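PDB 3A5P: haemagglutinin I from Physarum polycephalum, which probably binds carbohydrate as a small lectin whose beta sandwich resembles a minimal version of the legume lectin recognition domain. Local coordinates for residues Ile7-Asn10 and Asn16-Leu19; Pro29-Val34 and Pro39-Glu44; Gly46-Thr49 and Trp54-Thr57; Gly61-Phe66 and Thr99-Ala104; Ser87-Thr90 and Asp94-His97. All coordinates share one frame; numbering follows the deposited sequence. Where two conformers were deposited one is given.

Contact 1 of 5, residues Ile7-Asn10 and Asn16-Leu19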
loop_
_atom_site.group_PDB
_atom_site.type_symbol
_atom_site.label_atom_id
_atom_site.label_comp_id
_atom_site.label_asym_id
_atom_site.label_seq_id
_atom_site.Cartn_x
_atom_site.Cartn_y
_atom_site.Cartn_z
ATOM N N ILE A 7 10.896 -1.881 -10.970
ATOM C CA ILE A 7 11.267 -0.726 -10.145
ATOM C C ILE A 7 12.757 -0.422 -10.321
ATOM O O ILE A 7 13.600 -1.329 -10.262
ATOM C CB ILE A 7 10.857 -0.911 -8.652
ATOM C CG1 ILE A 7 11.470 -2.194 -8.075
ATOM C CG2 ILE A 7 9.306 -0.905 -8.500
ATOM C CD1 ILE A 7 11.399 -2.311 -6.558
ATOM N N VAL A 8 13.065 0.843 -10.604
ATOM C CA VAL A 8 14.453 1.279 -10.797
ATOM C C VAL A 8 14.729 2.295 -9.709
ATOM O O VAL A 8 14.060 3.331 -9.646
ATOM C CB VAL A 8 14.700 1.902 -12.214
ATOM C CG1 VAL A 8 16.110 2.421 -12.342
ATOM C CG2 VAL A 8 14.400 0.883 -13.334
ATOM N N ASP A 9 15.689 1.968 -8.843
ATOM C CA ASP A 9 16.014 2.794 -7.695
ATOM C C ASP A 9 17.212 3.700 -7.998
ATOM O O ASP A 9 18.368 3.306 -7.817
ATOM C CB ASP A 9 16.312 1.895 -6.493
ATOM C CG ASP A 9 16.613 2.680 -5.213
ATOM O OD1 ASP A 9 16.464 3.918 -5.180
ATOM O OD2 ASP A 9 17.004 2.032 -4.223
ATOM N N ASN A 10 16.930 4.903 -8.479
ATOM C CA ASN A 10 17.977 5.916 -8.636
ATOM C C ASN A 10 17.900 6.977 -7.548
ATOM O O ASN A 10 18.304 8.126 -7.750
ATOM C CB ASN A 10 17.948 6.543 -10.032
ATOM C CG ASN A 10 18.369 5.563 -11.104
ATOM O OD1 ASN A 10 19.135 4.632 -10.837
ATOM N ND2 ASN A 10 17.820 5.718 -12.301
ATOM N N ASN A 16 14.185 0.397 1.586
ATOM C CA ASN A 16 12.974 1.186 1.831
ATOM C C ASN A 16 11.958 1.027 0.714
ATOM O O ASN A 16 10.766 1.292 0.919
ATOM C CB ASN A 16 13.276 2.675 2.014
ATOM C CG ASN A 16 14.005 2.963 3.325
ATOM O OD1 ASN A 16 13.697 2.369 4.351
ATOM N ND2 ASN A 16 14.965 3.884 3.288
ATOM N N LEU A 17 12.435 0.601 -0.451
ATOM C CA LEU A 17 11.618 0.527 -1.663
ATOM C C LEU A 17 11.367 -0.940 -2.016
ATOM O O LEU A 17 12.313 -1.738 -2.103
ATOM C CB LEU A 17 12.313 1.235 -2.835
ATOM C CG LEU A 17 11.791 0.985 -4.266
ATOM C CD1 LEU A 17 10.349 1.503 -4.426
ATOM C CD2 LEU A 17 12.711 1.611 -5.301
ATOM N N ALA A 18 10.091 -1.297 -2.177
ATOM C CA ALA A 18 9.745 -2.665 -2.566
ATOM C C ALA A 18 8.403 -2.774 -3.285
ATOM O O ALA A 18 7.482 -1.992 -3.048
ATOM C CB ALA A 18 9.738 -3.584 -1.352
ATOM N N LEU A 19 8.294 -3.801 -4.115
ATOM C CA LEU A 19 7.031 -4.146 -4.780
ATOM C C LEU A 19 6.395 -5.368 -4.101
ATOM O O LEU A 19 7.088 -6.361 -3.832
ATOM C CB LEU A 19 7.308 -4.475 -6.247
ATOM C CG LEU A 19 6.167 -5.016 -7.125
ATOM C CD1 LEU A 19 5.127 -3.941 -7.432
ATOM C CD2 LEU A 19 6.762 -5.602 -8.427
#

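Contact 2 of 5, residues Pro29-Val34 and Pro39-Glu44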
loop_
_atom_site.group_PDB
_atom_site.type_symbol
_atom_site.label_atom_id
_atom_site.label_comp_id
_atom_site.label_asym_id
_atom_site.label_seq_id
_atom_site.Cartn_x
_atom_site.Cartn_y
_atom_site.Cartn_z
ATOM N N PRO A 29 -3.926 -6.340 -8.545
ATOM C CA PRO A 29 -3.234 -5.130 -8.090
ATOM C C PRO A 29 -1.790 -5.376 -7.628
ATOM O O PRO A 29 -1.465 -6.451 -7.089
ATOM C CB PRO A 29 -4.096 -4.651 -6.913
ATOM C CG PRO A 29 -5.511 -5.175 -7.267
ATOM C CD PRO A 29 -5.182 -6.566 -7.789
ATOM N N ARG A 30 -0.940 -4.386 -7.874
ATOM C CA ARG A 30 0.440 -4.388 -7.406
ATOM C C ARG A 30 0.712 -3.090 -6.654
ATOM O O ARG A 30 0.177 -2.029 -6.999
ATOM C CB ARG A 30 1.408 -4.508 -8.598
ATOM C CG ARG A 30 2.097 -5.872 -8.759
ATOM C CD ARG A 30 1.118 -7.030 -8.882
ATOM N NE ARG A 30 0.283 -6.990 -10.081
ATOM C CZ ARG A 30 0.686 -7.365 -11.301
ATOM N NH1 ARG A 30 1.942 -7.737 -11.505
ATOM N NH2 ARG A 30 -0.161 -7.321 -12.334
ATOM N N TYR A 31 1.567 -3.170 -5.645
ATOM C CA TYR A 31 1.741 -2.051 -4.709
ATOM C C TYR A 31 3.217 -1.763 -4.622
ATOM O O TYR A 31 4.008 -2.656 -4.268
ATOM C CB TYR A 31 1.171 -2.442 -3.336
ATOM C CG TYR A 31 -0.304 -2.795 -3.382
ATOM C CD1 TYR A 31 -1.278 -1.802 -3.245
ATOM C CD2 TYR A 31 -0.724 -4.102 -3.599
ATOM C CE1 TYR A 31 -2.624 -2.100 -3.298
ATOM C CE2 TYR A 31 -2.094 -4.421 -3.668
ATOM C CZ TYR A 31 -3.033 -3.413 -3.504
ATOM O OH TYR A 31 -4.375 -3.713 -3.569
ATOM N N VAL A 32 3.607 -0.543 -4.991
ATOM C CA VAL A 32 4.994 -0.122 -4.796
ATOM C C VAL A 32 5.056 0.705 -3.520
ATOM O O VAL A 32 4.387 1.746 -3.406
ATOM C CB VAL A 32 5.578 0.667 -6.003
ATOM C CG1 VAL A 32 6.996 1.136 -5.684
ATOM C CG2 VAL A 32 5.612 -0.225 -7.223
ATOM N N THR A 33 5.858 0.225 -2.572
ATOM C CA THR A 33 5.905 0.800 -1.240
ATOM C C THR A 33 7.253 1.463 -0.989
ATOM O O THR A 33 8.282 0.948 -1.415
ATOM C CB THR A 33 5.652 -0.275 -0.145
ATOM O OG1 THR A 33 6.652 -1.321 -0.242
ATOM C CG2 THR A 33 4.211 -0.846 -0.286
ATOM N N VAL A 34 7.226 2.618 -0.331
ATOM C CA VAL A 34 8.458 3.333 0.062
ATOM C C VAL A 34 8.226 3.788 1.490
ATOM O O VAL A 34 7.254 4.521 1.775
ATOM C CB VAL A 34 8.736 4.592 -0.834
ATOM C CG1 VAL A 34 10.061 5.275 -0.408
ATOM C CG2 VAL A 34 8.766 4.228 -2.315
ATOM N N PRO A 39 1.588 3.986 -0.294
ATOM C CA PRO A 39 1.835 3.080 -1.415
ATOM C C PRO A 39 1.263 3.643 -2.716
ATOM O O PRO A 39 0.259 4.370 -2.701
ATOM C CB PRO A 39 1.092 1.788 -1.019
ATOM C CG PRO A 39 1.047 1.834 0.504
ATOM C CD PRO A 39 0.844 3.325 0.798
ATOM N N ILE A 40 1.947 3.348 -3.811
ATOM C CA ILE A 40 1.423 3.583 -5.144
ATOM C C ILE A 40 0.771 2.276 -5.593
ATOM O O ILE A 40 1.437 1.247 -5.619
ATOM C CB ILE A 40 2.564 3.953 -6.128
ATOM C CG1 ILE A 40 3.393 5.142 -5.601
ATOM C CG2 ILE A 40 2.025 4.156 -7.590
ATOM C CD1 ILE A 40 4.726 5.267 -6.302
ATOM N N THR A 41 -0.522 2.315 -5.924
ATOM C CA THR A 41 -1.252 1.120 -6.364
ATOM C C THR A 41 -1.378 1.088 -7.891
ATOM O O THR A 41 -1.703 2.098 -8.519
ATOM C CB THR A 41 -2.688 1.028 -5.711
ATOM O OG1 THR A 41 -2.566 1.049 -4.285
ATOM C CG2 THR A 41 -3.422 -0.264 -6.157
ATOM N N PHE A 42 -1.075 -0.066 -8.471
ATOM C CA PHE A 42 -1.259 -0.318 -9.899
ATOM C C PHE A 42 -2.375 -1.344 -10.004
ATOM O O PHE A 42 -2.321 -2.378 -9.351
ATOM C CB PHE A 42 0.019 -0.927 -10.504
ATOM C CG PHE A 42 1.210 -0.016 -10.466
ATOM C CD1 PHE A 42 1.645 0.619 -11.632
ATOM C CD2 PHE A 42 1.908 0.199 -9.275
ATOM C CE1 PHE A 42 2.758 1.478 -11.604
ATOM C CE2 PHE A 42 3.012 1.061 -9.237
ATOM C CZ PHE A 42 3.443 1.688 -10.403
ATOM N N SER A 43 -3.385 -1.070 -10.816
ATOM C CA SER A 43 -4.520 -2.005 -10.917
ATOM C C SER A 43 -5.339 -1.754 -12.174
ATOM O O SER A 43 -5.128 -0.760 -12.878
ATOM C CB SER A 43 -5.416 -1.918 -9.659
ATOM O OG SER A 43 -6.159 -0.703 -9.619
ATOM N N GLU A 44 -6.291 -2.644 -12.419
ATOM C CA GLU A 44 -7.167 -2.547 -13.576
ATOM C C GLU A 44 -8.494 -1.828 -13.280
ATOM O O GLU A 44 -9.524 -2.151 -13.876
ATOM C CB GLU A 44 -7.350 -3.944 -14.199
ATOM C CG GLU A 44 -6.036 -4.474 -14.736
ATOM C CD GLU A 44 -6.143 -5.747 -15.567
ATOM O OE1 GLU A 44 -7.225 -6.389 -15.590
ATOM O OE2 GLU A 44 -5.110 -6.127 -16.169
#

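Contact 3 of 5, residues Gly46-Thr49 and Trp54-Thr57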
loop_
_atom_site.group_PDB
_atom_site.type_symbol
_atom_site.label_atom_id
_atom_site.label_comp_id
_atom_site.label_asym_id
_atom_site.label_seq_id
_atom_site.Cartn_x
_atom_site.Cartn_y
_atom_site.Cartn_z
ATOM N N GLY A 46 -11.239 0.666 -13.880
ATOM C CA GLY A 46 -11.638 1.343 -15.104
ATOM C C GLY A 46 -12.328 2.687 -14.931
ATOM O O GLY A 46 -12.390 3.226 -13.827
ATOM N N PRO A 47 -12.843 3.245 -16.044
ATOM C CA PRO A 47 -12.800 2.656 -17.390
ATOM C C PRO A 47 -11.470 2.931 -18.100
ATOM O O PRO A 47 -10.639 3.683 -17.582
ATOM C CB PRO A 47 -13.936 3.386 -18.113
ATOM C CG PRO A 47 -13.929 4.748 -17.491
ATOM C CD PRO A 47 -13.522 4.555 -16.038
ATOM N N LYS A 48 -11.270 2.312 -19.261
ATOM C CA LYS A 48 -10.093 2.597 -20.076
ATOM C C LYS A 48 -10.244 3.979 -20.706
ATOM O O LYS A 48 -11.226 4.230 -21.419
ATOM C CB LYS A 48 -9.879 1.538 -21.153
ATOM C CG LYS A 48 -8.622 1.792 -21.987
ATOM C CD LYS A 48 -8.082 0.540 -22.673
ATOM C CE LYS A 48 -8.833 0.200 -23.960
ATOM N NZ LYS A 48 -8.747 1.293 -24.959
ATOM N N THR A 49 -9.297 4.872 -20.411
ATOM C CA THR A 49 -9.218 6.185 -21.061
ATOM C C THR A 49 -8.090 6.273 -22.088
ATOM O O THR A 49 -8.128 7.118 -22.988
ATOM C CB THR A 49 -9.045 7.355 -20.060
ATOM O OG1 THR A 49 -7.876 7.140 -19.261
ATOM C CG2 THR A 49 -10.279 7.521 -19.158
ATOM N N TRP A 54 -4.770 -2.155 -23.931
ATOM C CA TRP A 54 -4.792 -2.521 -22.508
ATOM C C TRP A 54 -4.301 -1.380 -21.637
ATOM O O TRP A 54 -3.586 -0.504 -22.109
ATOM C CB TRP A 54 -3.913 -3.751 -22.246
ATOM C CG TRP A 54 -4.004 -4.777 -23.307
ATOM C CD1 TRP A 54 -2.994 -5.238 -24.092
ATOM C CD2 TRP A 54 -5.190 -5.456 -23.730
ATOM N NE1 TRP A 54 -3.469 -6.186 -24.970
ATOM C CE2 TRP A 54 -4.818 -6.329 -24.774
ATOM C CE3 TRP A 54 -6.530 -5.417 -23.319
ATOM C CZ2 TRP A 54 -5.736 -7.160 -25.413
ATOM C CZ3 TRP A 54 -7.443 -6.236 -23.958
ATOM C CH2 TRP A 54 -7.040 -7.098 -24.995
ATOM N N TYR A 55 -4.661 -1.419 -20.354
ATOM C CA TYR A 55 -4.369 -0.307 -19.467
ATOM C C TYR A 55 -3.984 -0.760 -18.053
ATOM O O TYR A 55 -4.277 -1.889 -17.632
ATOM C CB TYR A 55 -5.546 0.685 -19.421
ATOM C CG TYR A 55 -6.743 0.156 -18.658
ATOM C CD1 TYR A 55 -6.861 0.366 -17.282
ATOM C CD2 TYR A 55 -7.737 -0.597 -19.306
ATOM C CE1 TYR A 55 -7.940 -0.151 -16.559
ATOM C CE2 TYR A 55 -8.839 -1.106 -18.593
ATOM C CZ TYR A 55 -8.924 -0.884 -17.224
ATOM O OH TYR A 55 -9.989 -1.363 -16.491
ATOM N N ILE A 56 -3.294 0.144 -17.361
ATOM C CA ILE A 56 -2.958 0.012 -15.944
ATOM C C ILE A 56 -3.253 1.374 -15.308
ATOM O O ILE A 56 -2.698 2.401 -15.734
ATOM C CB ILE A 56 -1.462 -0.323 -15.723
ATOM C CG1 ILE A 56 -1.038 -1.537 -16.562
ATOM C CG2 ILE A 56 -1.203 -0.591 -14.190
ATOM C CD1 ILE A 56 0.518 -1.726 -16.669
ATOM N N THR A 57 -4.123 1.374 -14.304
ATOM C CA THR A 57 -4.467 2.584 -13.553
ATOM C C THR A 57 -3.561 2.720 -12.334
ATOM O O THR A 57 -3.236 1.732 -11.680
ATOM C CB THR A 57 -5.919 2.558 -13.126
ATOM O OG1 THR A 57 -6.721 2.515 -14.312
ATOM C CG2 THR A 57 -6.262 3.801 -12.312
#

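Contact 4 of 5, residues Gly61-Phe66 and Thr99-Ala104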
loop_
_atom_site.group_PDB
_atom_site.type_symbol
_atom_site.label_atom_id
_atom_site.label_comp_id
_atom_site.label_asym_id
_atom_site.label_seq_id
_atom_site.Cartn_x
_atom_site.Cartn_y
_atom_site.Cartn_z
ATOM N N GLY A 61 -1.433 6.895 -3.291
ATOM C CA GLY A 61 -2.221 6.825 -2.063
ATOM C C GLY A 61 -3.677 6.651 -2.471
ATOM O O GLY A 61 -4.000 5.740 -3.269
ATOM N N ASP A 62 -4.537 7.533 -1.952
ATOM C CA ASP A 62 -5.989 7.485 -2.190
ATOM C C ASP A 62 -6.351 7.851 -3.633
ATOM O O ASP A 62 -7.353 7.387 -4.175
ATOM C CB ASP A 62 -6.723 8.510 -1.294
ATOM C CG ASP A 62 -6.928 8.052 0.162
ATOM O OD1 ASP A 62 -6.054 7.461 0.785
ATOM O OD2 ASP A 62 -7.993 8.367 0.730
ATOM N N ASP A 63 -5.544 8.712 -4.231
ATOM C CA ASP A 63 -5.968 9.459 -5.415
ATOM C C ASP A 63 -5.521 8.880 -6.753
ATOM O O ASP A 63 -4.386 8.432 -6.919
ATOM C CB ASP A 63 -5.517 10.899 -5.292
ATOM C CG ASP A 63 -6.039 11.552 -4.026
ATOM O OD1 ASP A 63 -7.238 11.357 -3.657
ATOM O OD2 ASP A 63 -5.235 12.243 -3.395
ATOM N N ARG A 64 -6.433 8.906 -7.714
ATOM C CA ARG A 64 -6.082 8.463 -9.044
ATOM C C ARG A 64 -5.065 9.437 -9.636
ATOM O O ARG A 64 -5.323 10.645 -9.744
ATOM C CB ARG A 64 -7.311 8.320 -9.915
ATOM C CG ARG A 64 -7.023 7.517 -11.152
ATOM C CD ARG A 64 -8.135 7.654 -12.107
ATOM N NE ARG A 64 -9.133 6.622 -11.924
ATOM C CZ ARG A 64 -9.477 5.752 -12.859
ATOM N NH1 ARG A 64 -8.892 5.790 -14.039
ATOM N NH2 ARG A 64 -10.415 4.857 -12.613
ATOM N N ALA A 65 -3.890 8.908 -9.966
ATOM C CA ALA A 65 -2.792 9.707 -10.505
ATOM C C ALA A 65 -2.915 9.837 -12.032
ATOM O O ALA A 65 -2.969 10.959 -12.570
ATOM C CB ALA A 65 -1.452 9.090 -10.115
ATOM N N PHE A 66 -2.975 8.698 -12.718
ATOM C CA PHE A 66 -3.100 8.634 -14.187
ATOM C C PHE A 66 -3.292 7.200 -14.626
ATOM O O PHE A 66 -3.214 6.280 -13.802
ATOM C CB PHE A 66 -1.873 9.241 -14.919
ATOM C CG PHE A 66 -0.539 8.942 -14.261
ATOM C CD1 PHE A 66 0.051 7.675 -14.369
ATOM C CD2 PHE A 66 0.126 9.932 -13.525
ATOM C CE1 PHE A 66 1.290 7.399 -13.747
ATOM C CE2 PHE A 66 1.360 9.665 -12.899
ATOM C CZ PHE A 66 1.941 8.397 -13.023
ATOM N N THR A 99 4.778 12.542 -7.443
ATOM C CA THR A 99 5.618 12.656 -6.265
ATOM C C THR A 99 4.974 11.945 -5.109
ATOM O O THR A 99 3.753 12.064 -4.865
ATOM C CB THR A 99 5.915 14.107 -5.865
ATOM O OG1 THR A 99 4.693 14.853 -5.807
ATOM C CG2 THR A 99 6.853 14.728 -6.861
ATOM N N LEU A 100 5.807 11.166 -4.420
ATOM C CA LEU A 100 5.405 10.406 -3.238
ATOM C C LEU A 100 4.749 11.313 -2.208
ATOM O O LEU A 100 5.181 12.461 -2.022
ATOM C CB LEU A 100 6.628 9.719 -2.616
ATOM C CG LEU A 100 7.269 8.617 -3.476
ATOM C CD1 LEU A 100 8.533 8.030 -2.789
ATOM C CD2 LEU A 100 6.267 7.514 -3.841
ATOM N N LYS A 101 3.733 10.793 -1.535
ATOM C CA LYS A 101 3.015 11.546 -0.508
ATOM C C LYS A 101 3.422 11.054 0.864
ATOM O O LYS A 101 3.256 9.864 1.182
ATOM C CB LYS A 101 1.511 11.377 -0.707
ATOM C CG LYS A 101 1.023 12.062 -1.951
ATOM C CD LYS A 101 -0.091 11.277 -2.624
ATOM C CE LYS A 101 -1.363 11.317 -1.850
ATOM N NZ LYS A 101 -2.515 11.276 -2.784
ATOM N N LYS A 102 3.975 11.959 1.678
ATOM C CA LYS A 102 4.389 11.583 3.025
ATOM C C LYS A 102 3.183 11.184 3.850
ATOM O O LYS A 102 2.129 11.816 3.768
ATOM C CB LYS A 102 5.146 12.713 3.736
ATOM C CG LYS A 102 6.554 12.820 3.310
ATOM C CD LYS A 102 7.402 13.519 4.352
ATOM C CE LYS A 102 8.837 13.689 3.823
ATOM N NZ LYS A 102 9.694 14.469 4.783
ATOM N N LEU A 103 3.329 10.116 4.624
ATOM C CA LEU A 103 2.305 9.781 5.622
ATOM C C LEU A 103 2.513 10.664 6.851
ATOM O O LEU A 103 3.596 10.711 7.433
ATOM C CB LEU A 103 2.311 8.290 5.968
ATOM C CG LEU A 103 2.072 7.358 4.768
ATOM C CD1 LEU A 103 2.248 5.908 5.198
ATOM C CD2 LEU A 103 0.681 7.574 4.143
ATOM N N ALA A 104 1.468 11.388 7.212
ATOM C CA ALA A 104 1.558 12.388 8.285
ATOM C C ALA A 104 1.002 11.837 9.590
ATOM O O ALA A 104 0.272 10.853 9.568
ATOM C CB ALA A 104 0.810 13.651 7.873
ATOM O OXT ALA A 104 1.282 12.351 10.695
HETATM O O HOH W 1 -3.288 13.090 -4.759
#

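Contact 5 of 5, residues Ser87-Thr90 and Asp94-His97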
loop_
_atom_site.group_PDB
_atom_site.type_symbol
_atom_site.label_atom_id
_atom_site.label_comp_id
_atom_site.label_asym_id
_atom_site.label_seq_id
_atom_site.Cartn_x
_atom_site.Cartn_y
_atom_site.Cartn_z
ATOM N N SER A 87 9.004 8.457 -11.992
ATOM C CA SER A 87 8.609 8.457 -13.392
ATOM C C SER A 87 8.132 7.060 -13.749
ATOM O O SER A 87 8.872 6.104 -13.548
ATOM C CB SER A 87 9.797 8.847 -14.272
ATOM O OG SER A 87 9.441 8.805 -15.644
ATOM N N ILE A 88 6.905 6.956 -14.280
ATOM C CA ILE A 88 6.314 5.658 -14.630
ATOM C C ILE A 88 6.021 5.577 -16.123
ATOM O O ILE A 88 5.383 6.462 -16.678
ATOM C CB ILE A 88 5.022 5.377 -13.822
ATOM C CG1 ILE A 88 5.306 5.545 -12.314
ATOM C CG2 ILE A 88 4.501 3.978 -14.134
ATOM C CD1 ILE A 88 4.065 5.553 -11.424
ATOM N N SER A 89 6.523 4.526 -16.760
ATOM C CA SER A 89 6.382 4.379 -18.194
ATOM C C SER A 89 6.126 2.925 -18.574
ATOM O O SER A 89 6.605 2.009 -17.901
ATOM C CB SER A 89 7.647 4.886 -18.893
ATOM O OG SER A 89 7.510 4.699 -20.298
ATOM N N THR A 90 5.379 2.719 -19.658
ATOM C CA THR A 90 5.181 1.377 -20.227
ATOM C C THR A 90 5.857 1.240 -21.601
ATOM O O THR A 90 5.880 0.153 -22.192
ATOM C CB THR A 90 3.684 1.077 -20.446
ATOM O OG1 THR A 90 3.118 2.152 -21.209
ATOM C CG2 THR A 90 2.940 0.976 -19.106
ATOM N N ASP A 94 3.521 8.758 -23.382
ATOM C CA ASP A 94 4.611 9.387 -22.631
ATOM C C ASP A 94 4.704 8.850 -21.205
ATOM O O ASP A 94 3.709 8.419 -20.634
ATOM C CB ASP A 94 4.450 10.896 -22.633
ATOM C CG ASP A 94 4.584 11.477 -24.030
ATOM O OD1 ASP A 94 5.554 11.103 -24.742
ATOM O OD2 ASP A 94 3.704 12.282 -24.409
ATOM N N ALA A 95 5.919 8.865 -20.659
ATOM C CA ALA A 95 6.121 8.595 -19.239
ATOM C C ALA A 95 5.374 9.657 -18.449
ATOM O O ALA A 95 5.182 10.787 -18.929
ATOM C CB ALA A 95 7.630 8.598 -18.882
ATOM N N GLN A 96 4.922 9.293 -17.252
ATOM C CA GLN A 96 4.165 10.216 -16.416
ATOM C C GLN A 96 4.806 10.312 -15.042
ATOM O O GLN A 96 5.305 9.318 -14.515
ATOM C CB GLN A 96 2.715 9.762 -16.341
ATOM C CG GLN A 96 2.072 9.772 -17.737
ATOM C CD GLN A 96 0.613 9.517 -17.701
ATOM O OE1 GLN A 96 -0.174 10.394 -17.339
ATOM N NE2 GLN A 96 0.224 8.300 -18.072
ATOM N N HIS A 97 4.809 11.518 -14.485
ATOM C CA HIS A 97 5.469 11.784 -13.230
ATOM C C HIS A 97 4.463 11.899 -12.083
ATOM O O HIS A 97 3.359 12.412 -12.270
ATOM C CB HIS A 97 6.263 13.091 -13.365
ATOM C CG HIS A 97 6.909 13.552 -12.100
ATOM N ND1 HIS A 97 6.300 14.440 -11.238
ATOM C CD2 HIS A 97 8.124 13.280 -11.568
ATOM C CE1 HIS A 97 7.108 14.681 -10.218
ATOM N NE2 HIS A 97 8.220 13.980 -10.390
HETATM O O HOH W 2 4.158 5.174 -20.844
#

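Contact 1 of 5, residues Ile7-Asn10 and Asn16-Leu19
Ile7 and Leu17 come from two facing strands and their ends meet head on, CD1 of Ile7 lying 4.0 Å from CG of Leu17. This holds for one of two modelled conformers of Ile7, the one with CG1 set between its own backbone N and carbonyl carbon (chi1 56°), which aims CD1 at the opposite strand. Beside this pair, Asp9 and Leu17 run alongside in opposite senses, and CD2 of Leu17 rests 3.8 Å from CB of Asp9. CG of Asp9 is just behind; the carboxylate oxygens turn to the connecting loop, OD2 taking the N-H of Gly14 and OD1 those of Ala11 and Leu13. The strand axes run antiparallel at 8.6 Å, too far apart for backbone pairing, because the strands belong to the two different sheets of a beta sandwich. Leu17 also touches Phe80 and Val32, one from each sheet. The join is therefore apolar, while the carboxylate of Asp9 is taken up by three loop N-H groups.

Contact 2 of 5, residues Pro29-Val34 and Pro39-Glu44
This is a buried antiparallel beta hairpin in the middle of the five-stranded sheet, strand 30-34 pairing with strand 40-43. Two hydrogen-bonded pairs set the register. Arg30 and Phe42 exchange N-H...O bonds of 2.8 Å from Arg30 N to Phe42 O and from Phe42 N to Arg30 O. Val32 and Ile40 do the same, the N of Val32 lying 2.9 Å from the O of Ile40. Between them, the non-hydrogen-bonded pair Tyr31 and Thr41 points to the other face, lying side by side, with OG1 of Thr41 3.3 Å from CD1 of Tyr31. In the beta sandwich, Val32, Ile40 and Phe42 face the second sheet, where Val32 meets Val5 and Ile7. The Phe42 ring leans toward Val32, CE2 of Phe42 3.5 Å from CG2 of Val32, while Arg30 O sits at the ring's edge. Tyr31, Thr33, Pro39 and Thr41 instead pack on the second subunit. OG1 of Thr33, held between the backbone N and carbonyl carbon (chi1 59°), bonds to Ala18 O on the neighbouring strand 17-20.

Contact 3 of 5, residues Gly46-Thr49 and Trp54-Thr57
Lys48 lays CB, CG and CD against the CD2 side of the Tyr55 ring, CB of Lys48 3.5 Å from CD2 of Tyr55. CD of Lys48 is 3.6 Å from the same CD2 of Tyr55, and CA of Lys48 stands 4.0 Å above the plane of the Tyr55 ring, to one side of its centre. With CG anti to the backbone N (chi1 -178°), the lysine takes CG and CD past CD2 at a slant and then bends at its last two torsions, carrying NZ away from the ring to the carbonyl oxygens of Gln52 and Val50 in the turn that follows. The two side chains are thus in aliphatic-to-aromatic van der Waals contact while the ammonium is used by the loop itself. At the far end of the ring, OH of Tyr55 comes 3.5 Å from CA of Gly46, and this hydroxyl is hydrogen-bonded to the carbonyl oxygen of Glu44. Gly46 and Lys48 lie in the connection between strands 40-43 and 54-60, neighbours in the five-stranded sheet of the sandwich, and Tyr55 on the second strand, over whose start the loop folds back. A cis peptide bond precedes Pro47 in this loop. Just before it, the carbonyl oxygen of Gly46 accepts a bond from Arg64, and OG1 of Thr57 is bonded to Ile45 O and to Gln67.

Contact 4 of 5, residues Gly61-Phe66 and Thr99-Ala104
Lys101 and Asp63 form the link between the C-terminal tail and the start of strand 63-70, just after the turn. Thr99, the last residue of strand 96-99, takes the side-chain N-H of Asn60 on its carbonyl oxygen; the tail follows. Leu100 then turns its side chain into the sandwich, against Tyr37 and Val86. Next comes Lys101, which carries the contact. Its CG lies beside the backbone N (chi1 -69°), and bends at the three later torsions bring NZ of Lys101 to within 3.0 Å of OD2 of Asp63, the two side chains crossing at about a right angle. The salt bridge contains a hydrogen bond, though a weak one. A water also bridges the pair, accepting from NZ of Lys101 at 2.8 Å; its bond to OD2 of Asp63 is modelled unusually short and so is doubtful. NZ is further bonded to Asn60 O and reaches Asp62 of the second subunit in a salt bridge, so the ammonium joins two carboxylates from different chains and a backbone carbonyl. Such a setting would be expected to favour the charged lysine. After Lys102, Leu103 packs on Ala38 and on His59 of the second subunit, and the terminal carboxylate of Ala104 pairs through OXT with Arg64 of that subunit. The whole is a salt-bridge network at the subunit interface, joining the C-terminal tail to the start of an edge strand of the beta sandwich.

Contact 5 of 5, residues Ser87-Thr90 and Asp94-His97
Ser87, Ser89 and Ala95 meet on one flank of an antiparallel pair of strands, the methyl of Ala95 touching both serines. CB of Ala95 lies 3.7 Å from OG of Ser87 and also 3.7 Å from CB of Ser89. Both serines hold their OG opposite the backbone N, with chi1 of 178° in each. In Ser87 that rotation sets the hydroxyl against the alanine methyl; in Ser89 it allows OG to bond the N-H of Gly91 in the turn. On the other face lie Ile88 and Gln96, the hydrogen-bonded pair of the register. Ile88 N donates to Gln96 O at 2.9 Å in a nearly straight bond (172°), and Gln96 N returns one to Ile88 O. The Ile88 side chain packs on Phe66 and Leu68 of the other sheet, whereas Gln96 leads away from Ile88, and its NE2 donates to Gln67 O. At the turn end, a water accepts from the N-H of Thr90 at 3.0 Å and makes a weak bond to Asp94 O. OG1 of Thr90 is bonded to Gly69 O and to the N-H of Phe92. Together the segments make the beta hairpin of strands 85-89 and 96-99 that forms one border of the four-stranded sheet in this sandwich.

From the N terminus, contact 1 closes a short loop and joins strand 3-10 of the four-stranded sheet to strand 17-20 of the five-stranded one. Contact 2 follows as a hairpin in the latter, its strand 30-34 lying next to strand 17-20, and contact 3 closes the loop leading into strand 54-60. Contact 4 spans much further, bringing residues 99-104 back to the turn and strand start at 61-66, and contact 5, the hairpin of the other sheet, falls wholly within that span. No two cross. Contacts 2 and 4 meet where Leu100 touches Ile40 and Val34, and both reach the second subunit. Phe66 of contact 4 packs on Ile88 of contact 5, bridging the sheets.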